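Local coordinates for cGAS/DncV-like nucleotidyltransferase in E. coli homolog (Elizabethkingia meningoseptica ATCC 13253 = NBRC 12535, PDB 6E0O), which synthesises cyclic dinucleotides such as 3',3'-c-di-AMP from nucleoside triphosphates with magnesium, as second messengers of a CBASS antiphage defence system, at residues Met66-Ala71 / Asp99-Asp104; Glu107-Val112 / Ile124-Asn129; Lys120-Gln125 / Asp163-Ile168. All coordinates share one frame; numbering follows the deposited sequence.

Contact 1: residues Met66-Ala71 / Asp99-Asp104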
ATOM      1  N   MET A  66       9.257   8.975   6.852  1.00 10.47           N
ATOM      2  CA  MET A  66      10.002  10.102   7.407  1.00 11.39           C
ATOM      3  C   MET A  66      10.722  10.783   6.252  1.00 10.78           C
ATOM      4  O   MET A  66      11.786  10.329   5.820  1.00 11.32           O
ATOM      5  CB  MET A  66      10.983   9.669   8.484  1.00 11.50           C
ATOM      6  CG  MET A  66      11.589  10.861   9.205  1.00 11.91           C
ATOM      7  SD  MET A  66      13.097  10.546  10.115  1.00 13.67           S
ATOM      8  CE  MET A  66      14.272  10.525   8.773  1.00 13.34           C
ATOM      9  N   ARG A  67      10.146  11.870   5.754  1.00 11.04           N
ATOM     10  CA  ARG A  67      10.663  12.572   4.587  1.00 11.05           C
ATOM     11  C   ARG A  67      11.585  13.695   5.051  1.00 10.77           C
ATOM     12  O   ARG A  67      11.130  14.695   5.621  1.00 11.86           O
ATOM     13  CB  ARG A  67       9.501  13.132   3.770  1.00 10.82           C
ATOM     14  CG  ARG A  67       9.915  13.774   2.453  1.00 11.48           C
ATOM     15  CD  ARG A  67       8.722  14.403   1.745  1.00 12.74           C
ATOM     16  NE  ARG A  67       8.175  15.529   2.498  1.00 12.59           N
ATOM     17  CZ  ARG A  67       6.994  16.076   2.254  1.00 13.33           C
ATOM     18  NH1 ARG A  67       6.239  15.597   1.275  1.00 15.32           N
ATOM     19  NH2 ARG A  67       6.559  17.082   2.995  1.00 14.06           N
ATOM     20  N   TYR A  68      12.885  13.525   4.825  1.00 11.86           N
ATOM     21  CA  TYR A  68      13.858  14.553   5.156  1.00 12.59           C
ATOM     22  C   TYR A  68      13.770  15.587   4.047  1.00 13.06           C
ATOM     23  O   TYR A  68      14.073  15.293   2.888  1.00 15.00           O
ATOM     24  CB  TYR A  68      15.262  13.966   5.265  1.00 13.52           C
ATOM     25  CG  TYR A  68      16.216  14.987   5.831  1.00 14.91           C
ATOM     26  CD1 TYR A  68      16.800  15.945   5.016  1.00 17.06           C
ATOM     27  CD2 TYR A  68      16.491  15.026   7.188  1.00 16.37           C
ATOM     28  CE1 TYR A  68      17.655  16.895   5.534  1.00 18.70           C
ATOM     29  CE2 TYR A  68      17.335  15.971   7.717  1.00 18.55           C
ATOM     30  CZ  TYR A  68      17.915  16.904   6.889  1.00 19.50           C
ATOM     31  OH  TYR A  68      18.761  17.837   7.439  1.00 24.14           O
ATOM     32  N   ASP A  69      13.332  16.792   4.388  1.00 13.95           N
ATOM     33  CA  ASP A  69      12.903  17.714   3.344  1.00 15.54           C
ATOM     34  C   ASP A  69      13.223  19.161   3.676  1.00 15.81           C
ATOM     35  O   ASP A  69      12.598  20.066   3.113  1.00 16.72           O
ATOM     36  CB  ASP A  69      11.418  17.531   3.071  1.00 15.39           C
ATOM     37  CG  ASP A  69      10.575  17.704   4.312  1.00 15.00           C
ATOM     38  OD1 ASP A  69      11.087  18.261   5.308  1.00 15.65           O
ATOM     39  OD2 ASP A  69       9.405  17.287   4.293  1.00 15.18           O
ATOM     40  N   ASP A  70      14.204  19.390   4.546  1.00 17.61           N
ATOM     41  CA  ASP A  70      14.575  20.735   4.956  1.00 19.17           C
ATOM     42  C   ASP A  70      14.855  21.645   3.769  1.00 18.33           C
ATOM     43  O   ASP A  70      14.530  22.833   3.817  1.00 21.85           O
ATOM     44  CB  ASP A  70      15.803  20.636   5.869  1.00 21.77           C
ATOM     45  CG  ASP A  70      16.198  21.952   6.480  1.00 24.78           C
ATOM     46  OD1 ASP A  70      15.339  22.614   7.096  1.00 25.43           O
ATOM     47  OD2 ASP A  70      17.389  22.311   6.364  1.00 31.37           O
ATOM     48  N   ALA A  71      15.420  21.104   2.686  1.00 18.24           N
ATOM     49  CA  ALA A  71      15.752  21.930   1.530  1.00 20.34           C
ATOM     50  C   ALA A  71      14.509  22.417   0.791  1.00 20.29           C
ATOM     51  O   ALA A  71      14.546  23.475   0.150  1.00 25.20           O
ATOM     52  CB  ALA A  71      16.643  21.146   0.563  1.00 24.14           C
ATOM     53  N   ASP A  99      22.523   7.216   2.378  1.00 15.10           N
ATOM     54  CA  ASP A  99      23.106   6.252   3.304  1.00 16.95           C
ATOM     55  C   ASP A  99      23.205   6.841   4.702  1.00 15.61           C
ATOM     56  O   ASP A  99      22.875   6.175   5.691  1.00 15.19           O
ATOM     57  CB  ASP A  99      24.498   5.830   2.840  1.00 20.87           C
ATOM     58  CG  ASP A  99      24.471   4.996   1.591  1.00 27.07           C
ATOM     59  OD1 ASP A  99      23.418   4.401   1.291  1.00 27.98           O
ATOM     60  OD2 ASP A  99      25.517   4.925   0.910  1.00 32.56           O
ATOM     61  N   GLU A 100      23.655   8.096   4.798  1.00 16.81           N
ATOM     62  CA  GLU A 100      23.746   8.767   6.090  1.00 15.64           C
ATOM     63  C   GLU A 100      22.363   8.956   6.697  1.00 14.73           C
ATOM     64  O   GLU A 100      22.179   8.770   7.904  1.00 15.24           O
ATOM     65  CB  GLU A 100      24.408  10.132   5.922  1.00 19.17           C
ATOM     66  CG  GLU A 100      25.826  10.141   5.437  1.00 28.20           C
ATOM     67  CD  GLU A 100      26.272  11.560   5.113  1.00 34.88           C
ATOM     68  OE1 GLU A 100      26.242  11.943   3.922  1.00 37.24           O
ATOM     69  OE2 GLU A 100      26.605  12.306   6.056  1.00 38.71           O
ATOM     70  N   LEU A 101      21.383   9.357   5.879  1.00 14.69           N
ATOM     71  CA  LEU A 101      20.024   9.526   6.392  1.00 12.85           C
ATOM     72  C   LEU A 101      19.509   8.231   7.007  1.00 12.92           C
ATOM     73  O   LEU A 101      18.976   8.234   8.120  1.00 12.68           O
ATOM     74  CB  LEU A 101      19.081   9.998   5.287  1.00 13.87           C
ATOM     75  CG  LEU A 101      17.616  10.125   5.713  1.00 13.38           C
ATOM     76  CD1 LEU A 101      17.427  11.195   6.778  1.00 15.07           C
ATOM     77  CD2 LEU A 101      16.741  10.423   4.502  1.00 14.96           C
ATOM     78  N   LYS A 102      19.653   7.114   6.294  1.00 12.54           N
ATOM     79  CA  LYS A 102      19.098   5.864   6.799  1.00 12.03           C
ATOM     80  C   LYS A 102      19.841   5.406   8.045  1.00 12.51           C
ATOM     81  O   LYS A 102      19.227   4.907   8.993  1.00 13.00           O
ATOM     82  CB  LYS A 102      19.096   4.800   5.702  1.00 13.65           C
ATOM     83  CG  LYS A 102      18.402   3.522   6.115  1.00 13.01           C
ATOM     84  CD  LYS A 102      18.142   2.611   4.938  1.00 14.02           C
ATOM     85  CE  LYS A 102      17.440   1.340   5.354  1.00 15.30           C
ATOM     86  NZ  LYS A 102      17.283   0.427   4.196  1.00 15.43           N
ATOM     87  N   ALA A 103      21.165   5.569   8.064  1.00 13.87           N
ATOM     88  CA  ALA A 103      21.934   5.207   9.253  1.00 14.57           C
ATOM     89  C   ALA A 103      21.542   6.067  10.449  1.00 14.35           C
ATOM     90  O   ALA A 103      21.416   5.568  11.571  1.00 14.29           O
ATOM     91  CB  ALA A 103      23.430   5.345   8.977  1.00 16.41           C
ATOM     92  N   ASP A 104      21.344   7.365  10.227  1.00 14.61           N
ATOM     93  CA  ASP A 104      20.949   8.251  11.316  1.00 14.78           C
ATOM     94  C   ASP A 104      19.548   7.917  11.807  1.00 13.16           C
ATOM     95  O   ASP A 104      19.263   8.008  13.008  1.00 13.57           O
ATOM     96  CB  ASP A 104      21.016   9.702  10.843  1.00 17.24           C
ATOM     97  CG  ASP A 104      22.438  10.202  10.662  1.00 21.79           C
ATOM     98  OD1 ASP A 104      23.398   9.493  11.050  1.00 24.99           O
ATOM     99  OD2 ASP A 104      22.592  11.316  10.120  1.00 25.74           O
TER
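Met66, Tyr68 and Leu101 all swing CG away from their own backbone N, and the long thioether of Met66 then bends at its last torsion (chi3 78°), carrying CE to Leu101 of the helix. With chi1 at 177°, Leu101 reaches off the helix towards the strand and brings CD1 to the place where the other two side chains converge. There Leu101 CD1 lies 3.8 Å from Met66 CE; the two chains run past each other in opposite senses. The same methyl is 3.8 Å from Tyr68 CB, while Leu101 CD2 sits 3.9 Å from that CB, so the fork of the leucine straddles the root of the tyrosine. Against the ring itself the approach is slanted, with Leu101 CD1 4.0 Å from Tyr68 CD2. The hydroxyl of Tyr68 is engaged beyond the contact, by Arg41, and its ring also meets that of Tyr96. Phe38 of helix 21-38 touches both Met66 and Leu101, and Phe141 adds to the cover on the leucine. This is helix-on-sheet packing in the nucleotidyltransferase core: helix 98-113 lies against strand 62-68, the strand that also carries Asp63, a probable magnesium ligand.

Contact 2: residues Glu107-Val112 / Ile124-Asn129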
ATOM      1  N   GLU A 107      19.839   4.884  13.965  1.00 13.28           N
ATOM      2  CA  GLU A 107      20.422   5.256  15.249  1.00 14.10           C
ATOM      3  C   GLU A 107      19.391   5.920  16.147  1.00 12.96           C
ATOM      4  O   GLU A 107      19.287   5.597  17.335  1.00 13.45           O
ATOM      5  CB  GLU A 107      21.589   6.198  14.982  1.00 16.28           C
ATOM      6  CG  GLU A 107      22.367   6.634  16.170  1.00 20.18           C
ATOM      7  CD  GLU A 107      23.644   7.341  15.755  1.00 25.76           C
ATOM      8  OE1 GLU A 107      24.417   6.761  14.962  1.00 30.09           O
ATOM      9  OE2 GLU A 107      23.860   8.482  16.208  1.00 31.14           O
ATOM     10  N   ALA A 108      18.627   6.867  15.600  1.00 12.40           N
ATOM     11  CA  ALA A 108      17.595   7.534  16.386  1.00 13.08           C
ATOM     12  C   ALA A 108      16.621   6.521  16.960  1.00 12.28           C
ATOM     13  O   ALA A 108      16.208   6.630  18.119  1.00 13.57           O
ATOM     14  CB  ALA A 108      16.858   8.555  15.515  1.00 14.10           C
ATOM     15  N   LEU A 109      16.251   5.518  16.162  1.00 11.45           N
ATOM     16  CA  LEU A 109      15.308   4.509  16.620  1.00 11.84           C
ATOM     17  C   LEU A 109      15.957   3.568  17.624  1.00 11.48           C
ATOM     18  O   LEU A 109      15.356   3.243  18.653  1.00 11.67           O
ATOM     19  CB  LEU A 109      14.748   3.765  15.413  1.00 11.23           C
ATOM     20  CG  LEU A 109      13.900   4.635  14.473  1.00 11.53           C
ATOM     21  CD1 LEU A 109      13.629   3.907  13.162  1.00 11.72           C
ATOM     22  CD2 LEU A 109      12.594   5.018  15.151  1.00 11.84           C
ATOM     23  N   ARG A 110      17.192   3.140  17.363  1.00 11.92           N
ATOM     24  CA  ARG A 110      17.849   2.214  18.279  1.00 12.59           C
ATOM     25  C   ARG A 110      18.083   2.847  19.648  1.00 12.16           C
ATOM     26  O   ARG A 110      18.024   2.155  20.672  1.00 13.13           O
ATOM     27  CB  ARG A 110      19.179   1.759  17.686  1.00 15.09           C
ATOM     28  CG  ARG A 110      19.800   0.616  18.454  1.00 18.91           C
ATOM     29  CD  ARG A 110      20.906  -0.107  17.730  1.00 24.93           C
ATOM     30  NE  ARG A 110      20.628  -0.408  16.358  1.00 30.82           N
ATOM     31  CZ  ARG A 110      19.845  -1.416  16.048  1.00 37.32           C
ATOM     32  NH1 ARG A 110      19.590  -1.713  14.796  1.00 39.11           N
ATOM     33  NH2 ARG A 110      19.296  -2.134  17.029  1.00 39.87           N
ATOM     34  N   ASN A 111      18.329   4.160  19.695  1.00 12.08           N
ATOM     35  CA  ASN A 111      18.566   4.800  20.983  1.00 12.81           C
ATOM     36  C   ASN A 111      17.375   4.633  21.906  1.00 14.01           C
ATOM     37  O   ASN A 111      17.553   4.592  23.127  1.00 15.99           O
ATOM     38  CB  ASN A 111      18.858   6.288  20.810  1.00 13.26           C
ATOM     39  CG  ASN A 111      20.226   6.548  20.261  1.00 13.96           C
ATOM     40  OD1 ASN A 111      21.118   5.709  20.382  1.00 14.92           O
ATOM     41  ND2 ASN A 111      20.412   7.717  19.663  1.00 15.95           N
ATOM     42  N   VAL A 112      16.169   4.532  21.343  1.00 12.84           N
ATOM     43  CA  VAL A 112      14.928   4.421  22.111  1.00 13.52           C
ATOM     44  C   VAL A 112      14.445   2.985  22.201  1.00 12.89           C
ATOM     45  O   VAL A 112      14.075   2.514  23.275  1.00 15.34           O
ATOM     46  CB  VAL A 112      13.837   5.327  21.500  1.00 13.73           C
ATOM     47  CG1 VAL A 112      12.477   5.058  22.162  1.00 15.13           C
ATOM     48  CG2 VAL A 112      14.234   6.786  21.620  1.00 14.94           C
ATOM     49  N   ILE A 124      13.456   0.805   8.099  1.00 12.67           N
ATOM     50  CA  ILE A 124      13.905   0.368   9.416  1.00 13.23           C
ATOM     51  C   ILE A 124      12.670  -0.157  10.145  1.00 12.94           C
ATOM     52  O   ILE A 124      11.705   0.585  10.364  1.00 13.18           O
ATOM     53  CB  ILE A 124      14.558   1.504  10.218  1.00 13.12           C
ATOM     54  CG1 ILE A 124      15.681   2.203   9.451  1.00 15.01           C
ATOM     55  CG2 ILE A 124      15.027   0.931  11.545  1.00 13.01           C
ATOM     56  CD1 ILE A 124      16.860   1.341   9.112  1.00 16.42           C
ATOM     57  N   GLN A 125      12.689  -1.424  10.526  1.00 12.84           N
ATOM     58  CA  GLN A 125      11.570  -2.008  11.245  1.00 12.51           C
ATOM     59  C   GLN A 125      11.747  -1.782  12.735  1.00 12.70           C
ATOM     60  O   GLN A 125      12.837  -1.972  13.277  1.00 14.41           O
ATOM     61  CB  GLN A 125      11.499  -3.504  10.953  1.00 15.04           C
ATOM     62  CG  GLN A 125      10.317  -4.224  11.540  1.00 18.20           C
ATOM     63  CD  GLN A 125      10.271  -5.665  11.077  1.00 25.39           C
ATOM     64  OE1 GLN A 125      10.605  -6.575  11.827  1.00 32.20           O
ATOM     65  NE2 GLN A 125       9.883  -5.873   9.829  1.00 29.53           N
ATOM     66  N   VAL A 126      10.668  -1.374  13.385  1.00 12.03           N
ATOM     67  CA  VAL A 126      10.612  -1.259  14.835  1.00 11.89           C
ATOM     68  C   VAL A 126       9.573  -2.272  15.306  1.00 11.72           C
ATOM     69  O   VAL A 126       8.364  -2.053  15.175  1.00 12.11           O
ATOM     70  CB  VAL A 126      10.275   0.161  15.302  1.00 12.47           C
ATOM     71  CG1 VAL A 126      10.299   0.200  16.824  1.00 14.17           C
ATOM     72  CG2 VAL A 126      11.232   1.189  14.698  1.00 14.00           C
ATOM     73  N   ASN A 127      10.037  -3.389  15.852  1.00 12.95           N
ATOM     74  CA  ASN A 127       9.137  -4.451  16.263  1.00 12.98           C
ATOM     75  C   ASN A 127       8.251  -3.985  17.408  1.00 12.91           C
ATOM     76  O   ASN A 127       8.701  -3.288  18.324  1.00 14.60           O
ATOM     77  CB  ASN A 127       9.946  -5.674  16.659  1.00 14.97           C
ATOM     78  CG  ASN A 127      10.620  -6.310  15.466  1.00 19.99           C
ATOM     79  OD1 ASN A 127      11.810  -6.590  15.485  1.00 31.66           O
ATOM     80  ND2 ASN A 127       9.845  -6.550  14.418  1.00 23.98           N
ATOM     81  N   GLY A 128       6.982  -4.371  17.339  1.00 13.04           N
ATOM     82  CA  GLY A 128       6.005  -3.991  18.332  1.00 14.14           C
ATOM     83  C   GLY A 128       6.091  -4.842  19.587  1.00 14.20           C
ATOM     84  O   GLY A 128       7.032  -5.603  19.815  1.00 14.99           O
ATOM     85  N   ASN A 129       5.077  -4.689  20.428  1.00 13.63           N
ATOM     86  CA  ASN A 129       5.003  -5.390  21.702  1.00 12.59           C
ATOM     87  C   ASN A 129       3.541  -5.421  22.119  1.00 13.45           C
ATOM     88  O   ASN A 129       2.645  -5.156  21.308  1.00 13.92           O
ATOM     89  CB  ASN A 129       5.952  -4.747  22.720  1.00 14.53           C
ATOM     90  CG  ASN A 129       5.617  -3.299  22.999  1.00 14.72           C
ATOM     91  OD1 ASN A 129       4.469  -2.891  22.926  1.00 15.98           O
ATOM     92  ND2 ASN A 129       6.633  -2.512  23.319  1.00 17.20           N
TER
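Leu109 of the helix meets Ile124 and Val126 of the strand without any flat group among them: the contact is made of branched aliphatic ends alone. Leu109 does the work for its side. Its CG lies beside the backbone N, with chi1 at -65°, and from there the two methyls reach the strand together. Leu109 CD1 comes closest to Ile124, 3.7 Å from CG2, and stands 3.9 Å from CB of the same Ile124, so it meets the beta-branch and not the longer CG1-CD1 arm. Towards the other strand residue, CG2 of Val126 receives both prongs: Leu109 CD1 at 3.9 Å and Leu109 CD2 at 4.1 Å. The leucine thus touches two alternate residues on the same side of the strand, while the side chain of Gln125 between them starts off the other way. No hydrogen bond crosses here, and all three side chains are buried. Around them, Val117 of strand 117-119 touches both Leu109 and Ile124. Helix 21-38 closes in with Leu34 on Leu109 and Ile30 on Val126, and Phe113, the last residue of helix 98-113, adds a further side chain to Val126. Strand 124-126 itself runs between strands 117-119 and 135-147, antiparallel to both, with the two helices packed against this flank of the sheet.

Contact 3: residues Lys120-Gln125 / Asp163-Ile168. With nucleotides of chain B.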
ATOM      1  N   LYS A 120      16.002  -3.162   7.482  1.00 13.89           N
ATOM      2  CA  LYS A 120      15.496  -3.946   6.366  1.00 14.45           C
ATOM      3  C   LYS A 120      15.919  -3.296   5.051  1.00 14.50           C
ATOM      4  O   LYS A 120      16.484  -2.201   5.027  1.00 15.36           O
ATOM      5  CB  LYS A 120      13.975  -4.098   6.444  1.00 16.99           C
ATOM      6  CG  LYS A 120      13.472  -4.680   7.746  1.00 18.61           C
ATOM      7  CD  LYS A 120      13.909  -6.117   7.949  1.00 25.20           C
ATOM      8  CE  LYS A 120      13.510  -6.598   9.338  1.00 29.91           C
ATOM      9  NZ  LYS A 120      13.913  -8.007   9.598  1.00 34.27           N
ATOM     10  N   ASN A 121      15.607  -3.971   3.943  1.00 15.38           N
ATOM     11  CA  ASN A 121      16.089  -3.524   2.642  1.00 15.59           C
ATOM     12  C   ASN A 121      15.562  -2.139   2.284  1.00 14.92           C
ATOM     13  O   ASN A 121      16.289  -1.327   1.693  1.00 15.53           O
ATOM     14  CB  ASN A 121      15.687  -4.544   1.579  1.00 18.50           C
ATOM     15  CG  ASN A 121      16.359  -4.291   0.247  1.00 18.60           C
ATOM     16  OD1 ASN A 121      17.533  -3.924   0.190  1.00 19.81           O
ATOM     17  ND2 ASN A 121      15.616  -4.480  -0.835  1.00 20.18           N
ATOM     18  N   LYS A 122      14.300  -1.853   2.621  1.00 14.30           N
ATOM     19  CA  LYS A 122      13.636  -0.630   2.188  1.00 14.71           C
ATOM     20  C   LYS A 122      13.159   0.232   3.348  1.00 14.57           C
ATOM     21  O   LYS A 122      12.508   1.255   3.109  1.00 14.83           O
ATOM     22  CB  LYS A 122      12.455  -0.949   1.267  1.00 16.90           C
ATOM     23  CG  LYS A 122      12.854  -1.570  -0.056  1.00 17.28           C
ATOM     24  CD  LYS A 122      11.657  -1.838  -0.959  1.00 19.92           C
ATOM     25  CE  LYS A 122      12.039  -2.735  -2.126  1.00 23.79           C
ATOM     26  NZ  LYS A 122      10.860  -3.105  -2.948  1.00 27.58           N
ATOM     27  N   CYS A 123      13.486  -0.128   4.586  1.00 13.87           N
ATOM     28  CA  CYS A 123      12.970   0.584   5.749  1.00 12.87           C
ATOM     29  C   CYS A 123      13.769   0.168   6.974  1.00 13.37           C
ATOM     30  O   CYS A 123      14.647  -0.696   6.905  1.00 14.34           O
ATOM     31  CB  CYS A 123      11.483   0.280   5.943  1.00 14.60           C
ATOM     32  SG  CYS A 123      11.127  -1.452   6.361  1.00 18.33           S
ATOM     33  N   ILE A 124      13.456   0.805   8.099  1.00 12.67           N
ATOM     34  CA  ILE A 124      13.905   0.368   9.416  1.00 13.23           C
ATOM     35  C   ILE A 124      12.670  -0.157  10.145  1.00 12.94           C
ATOM     36  O   ILE A 124      11.705   0.585  10.364  1.00 13.18           O
ATOM     37  CB  ILE A 124      14.558   1.504  10.218  1.00 13.12           C
ATOM     38  CG1 ILE A 124      15.681   2.203   9.451  1.00 15.01           C
ATOM     39  CG2 ILE A 124      15.027   0.931  11.545  1.00 13.01           C
ATOM     40  CD1 ILE A 124      16.860   1.341   9.112  1.00 16.42           C
ATOM     41  N   GLN A 125      12.689  -1.424  10.526  1.00 12.84           N
ATOM     42  CA  GLN A 125      11.570  -2.008  11.245  1.00 12.51           C
ATOM     43  C   GLN A 125      11.747  -1.782  12.735  1.00 12.70           C
ATOM     44  O   GLN A 125      12.837  -1.972  13.277  1.00 14.41           O
ATOM     45  CB  GLN A 125      11.499  -3.504  10.953  1.00 15.04           C
ATOM     46  CG  GLN A 125      10.317  -4.224  11.540  1.00 18.20           C
ATOM     47  CD  GLN A 125      10.271  -5.665  11.077  1.00 25.39           C
ATOM     48  OE1 GLN A 125      10.605  -6.575  11.827  1.00 32.20           O
ATOM     49  NE2 GLN A 125       9.883  -5.873   9.829  1.00 29.53           N
ATOM     50  N   ASP A 163      19.820  -3.003  -1.542  1.00 19.25           N
ATOM     51  CA  ASP A 163      20.317  -3.637  -2.763  1.00 21.99           C
ATOM     52  C   ASP A 163      20.347  -2.681  -3.962  1.00 19.56           C
ATOM     53  O   ASP A 163      20.361  -3.138  -5.114  1.00 21.10           O
ATOM     54  CB  ASP A 163      19.587  -4.953  -3.067  1.00 23.45           C
ATOM     55  CG  ASP A 163      18.142  -4.768  -3.456  1.00 24.81           C
ATOM     56  OD1 ASP A 163      17.533  -3.747  -3.105  1.00 22.54           O
ATOM     57  OD2 ASP A 163      17.601  -5.684  -4.116  1.00 29.53           O
ATOM     58  N   ASN A 164      20.361  -1.371  -3.702  1.00 18.83           N
ATOM     59  CA  ASN A 164      20.773  -0.292  -4.622  1.00 19.90           C
ATOM     60  C   ASN A 164      19.689   0.174  -5.581  1.00 18.31           C
ATOM     61  O   ASN A 164      19.996   0.938  -6.512  1.00 21.29           O
ATOM     62  CB  ASN A 164      22.069  -0.618  -5.376  1.00 21.97           C
ATOM     63  CG  ASN A 164      23.281  -0.648  -4.451  1.00 25.29           C
ATOM     64  OD1 ASN A 164      23.371   0.129  -3.492  1.00 26.16           O
ATOM     65  ND2 ASN A 164      24.208  -1.558  -4.720  1.00 29.26           N
ATOM     66  N   LYS A 165      18.437  -0.203  -5.358  1.00 14.60           N
ATOM     67  CA  LYS A 165      17.358   0.247  -6.221  1.00 14.08           C
ATOM     68  C   LYS A 165      16.893   1.626  -5.791  1.00 15.07           C
ATOM     69  O   LYS A 165      16.810   1.924  -4.597  1.00 16.28           O
ATOM     70  CB  LYS A 165      16.180  -0.718  -6.156  1.00 16.22           C
ATOM     71  CG  LYS A 165      16.521  -2.100  -6.662  1.00 17.68           C
ATOM     72  CD  LYS A 165      15.294  -2.955  -6.862  1.00 24.89           C
ATOM     73  CE  LYS A 165      14.869  -3.614  -5.577  1.00 27.76           C
ATOM     74  NZ  LYS A 165      13.871  -4.685  -5.861  1.00 28.41           N
ATOM     75  N   GLU A 166      16.591   2.463  -6.775  1.00 14.19           N
ATOM     76  CA  GLU A 166      15.895   3.714  -6.524  1.00 14.68           C
ATOM     77  C   GLU A 166      14.406   3.418  -6.426  1.00 14.58           C
ATOM     78  O   GLU A 166      13.801   2.925  -7.381  1.00 18.39           O
ATOM     79  CB  GLU A 166      16.173   4.710  -7.646  1.00 18.50           C
ATOM     80  CG  GLU A 166      15.612   6.095  -7.353  1.00 23.37           C
ATOM     81  CD  GLU A 166      15.822   7.063  -8.493  1.00 33.81           C
ATOM     82  OE1 GLU A 166      15.347   6.767  -9.607  1.00 34.86           O
ATOM     83  OE2 GLU A 166      16.462   8.112  -8.273  1.00 39.79           O
ATOM     84  N   ILE A 167      13.827   3.676  -5.263  1.00 14.87           N
ATOM     85  CA  ILE A 167      12.418   3.426  -5.003  1.00 15.65           C
ATOM     86  C   ILE A 167      11.711   4.773  -4.973  1.00 15.13           C
ATOM     87  O   ILE A 167      12.128   5.685  -4.257  1.00 15.84           O
ATOM     88  CB  ILE A 167      12.227   2.683  -3.670  1.00 17.01           C
ATOM     89  CG1 ILE A 167      13.128   1.446  -3.578  1.00 21.05           C
ATOM     90  CG2 ILE A 167      10.766   2.290  -3.491  1.00 17.76           C
ATOM     91  CD1 ILE A 167      12.864   0.397  -4.625  1.00 21.86           C
ATOM     92  N   ILE A 168      10.653   4.902  -5.761  1.00 15.33           N
ATOM     93  CA  ILE A 168       9.896   6.143  -5.824  1.00 15.83           C
ATOM     94  C   ILE A 168       8.430   5.824  -5.574  1.00 16.77           C
ATOM     95  O   ILE A 168       7.951   4.719  -5.848  1.00 17.90           O
ATOM     96  CB  ILE A 168      10.088   6.908  -7.155  1.00 19.75           C
ATOM     97  CG1 ILE A 168       9.501   6.127  -8.322  1.00 26.17           C
ATOM     98  CG2 ILE A 168      11.572   7.205  -7.389  1.00 20.02           C
ATOM     99  CD1 ILE A 168       9.502   6.907  -9.623  1.00 29.14           C
TER
ATOM    100  P     A B   2       7.946  -4.442   0.460  1.00 53.75           P
ATOM    101  OP1   A B   2       8.861  -3.873  -0.564  1.00 57.70           O
ATOM    102  OP2   A B   2       8.325  -5.704   1.153  1.00 58.92           O
ATOM    103  O5'   A B   2       7.720  -3.328   1.579  1.00 62.49           O
ATOM    104  C5'   A B   2       8.691  -3.092   2.596  1.00 66.22           C
ATOM    105  C4'   A B   2       8.572  -1.699   3.166  1.00 66.10           C
ATOM    106  O4'   A B   2       8.995  -0.747   2.155  1.00 61.45           O
ATOM    107  C3'   A B   2       7.164  -1.287   3.584  1.00 67.58           C
ATOM    108  O3'   A B   2       7.216  -0.440   4.730  1.00 68.72           O
ATOM    109  C2'   A B   2       6.661  -0.507   2.376  1.00 64.35           C
ATOM    110  O2'   A B   2       5.668   0.458   2.667  1.00 65.29           O
ATOM    111  C1'   A B   2       7.940   0.146   1.858  1.00 56.20           C
ATOM    112  N9    A B   2       7.923   0.353   0.410  1.00 37.46           N
ATOM    113  C8    A B   2       8.067  -0.607  -0.565  1.00 31.71           C
ATOM    114  N7    A B   2       8.003  -0.139  -1.785  1.00 24.64           N
ATOM    115  C5    A B   2       7.789   1.221  -1.605  1.00 24.58           C
ATOM    116  C6    A B   2       7.620   2.285  -2.513  1.00 21.77           C
ATOM    117  N6    A B   2       7.645   2.163  -3.842  1.00 22.77           N
ATOM    118  N1    A B   2       7.441   3.504  -1.983  1.00 23.79           N
ATOM    119  C2    A B   2       7.408   3.662  -0.661  1.00 23.79           C
ATOM    120  N3    A B   2       7.553   2.745   0.294  1.00 24.49           N
ATOM    121  C4    A B   2       7.741   1.535  -0.254  1.00 26.40           C
TER
HETATM  122  O   HOH W   1      11.643  -3.208  -6.118  1.00 34.05           O
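Two bonds join Asn121 to Asp163, linking the turns of two beta hairpins, 117-126 and 152-169, beside the bound nucleotide. Asn121 OD1 accepts from the backbone N of Asp163 at 3.0 Å, in the carbonyl plane, though the N-H points in at only 135°. The amide nitrogen gives the second bond, Asn121 ND2 to Asp163 OD1 at 3.1 Å. The planes of amide and carboxylate are strongly twisted, 71° apart: the oxygen lies in the plane of the amide, but the donor meets the carboxylate from above its plane. Ser161 also bonds to this OD1, which should limit the carboxylate's freedom to turn.

Next along, Lys122 stretches out beyond CG, and its NZ donates a hydrogen bond to OP1 of nucleotide A2 of chain B, at 3.2 Å. A water bridges two ammonium groups, 3.3 Å from Lys122 NZ and 2.7 Å from Lys165 NZ, and of the two lysines only Lys122 is bonded to the phosphate here; both Asn121 and Lys122 probably bind ATP in the enzyme. Further out, the lysine shaft crosses Ile167 at roughly a right angle, with CE of Lys122 4.1 Å from CD1 of Ile167. The isoleucine's other branch, CG2, lies over one face of the adenine near C6 and N6, 3.3 Å from C6 of A2 of chain B. At the edge of the base, N6 of A2 of chain B donates to the backbone O of Ile168 at 3.3 Å.

In the fold
Contacts 1 and 2 are buried and apolar. They share helix 98-113, whose earlier turns pack on strand 62-68 and whose later turns pack on strand 124-126 of the same sheet. Contact 3 lies at the surface and is largely polar, as suits a nucleotide site: amide, carboxylate, lysines, water and phosphate take over from carbon-on-carbon packing, with Ile167 as its apolar part. Its segment overlaps that of contact 2 at Ile124 and Gln125, but the touching residues, Asn121 and Lys122, lie in the turn just before strand 124-126. Lys102 ties the helix to that turn: its NZ lies 2.9 Å from Lys120 O, a probable hydrogen bond, and its CE packs 3.8 Å from Ile124 CD1.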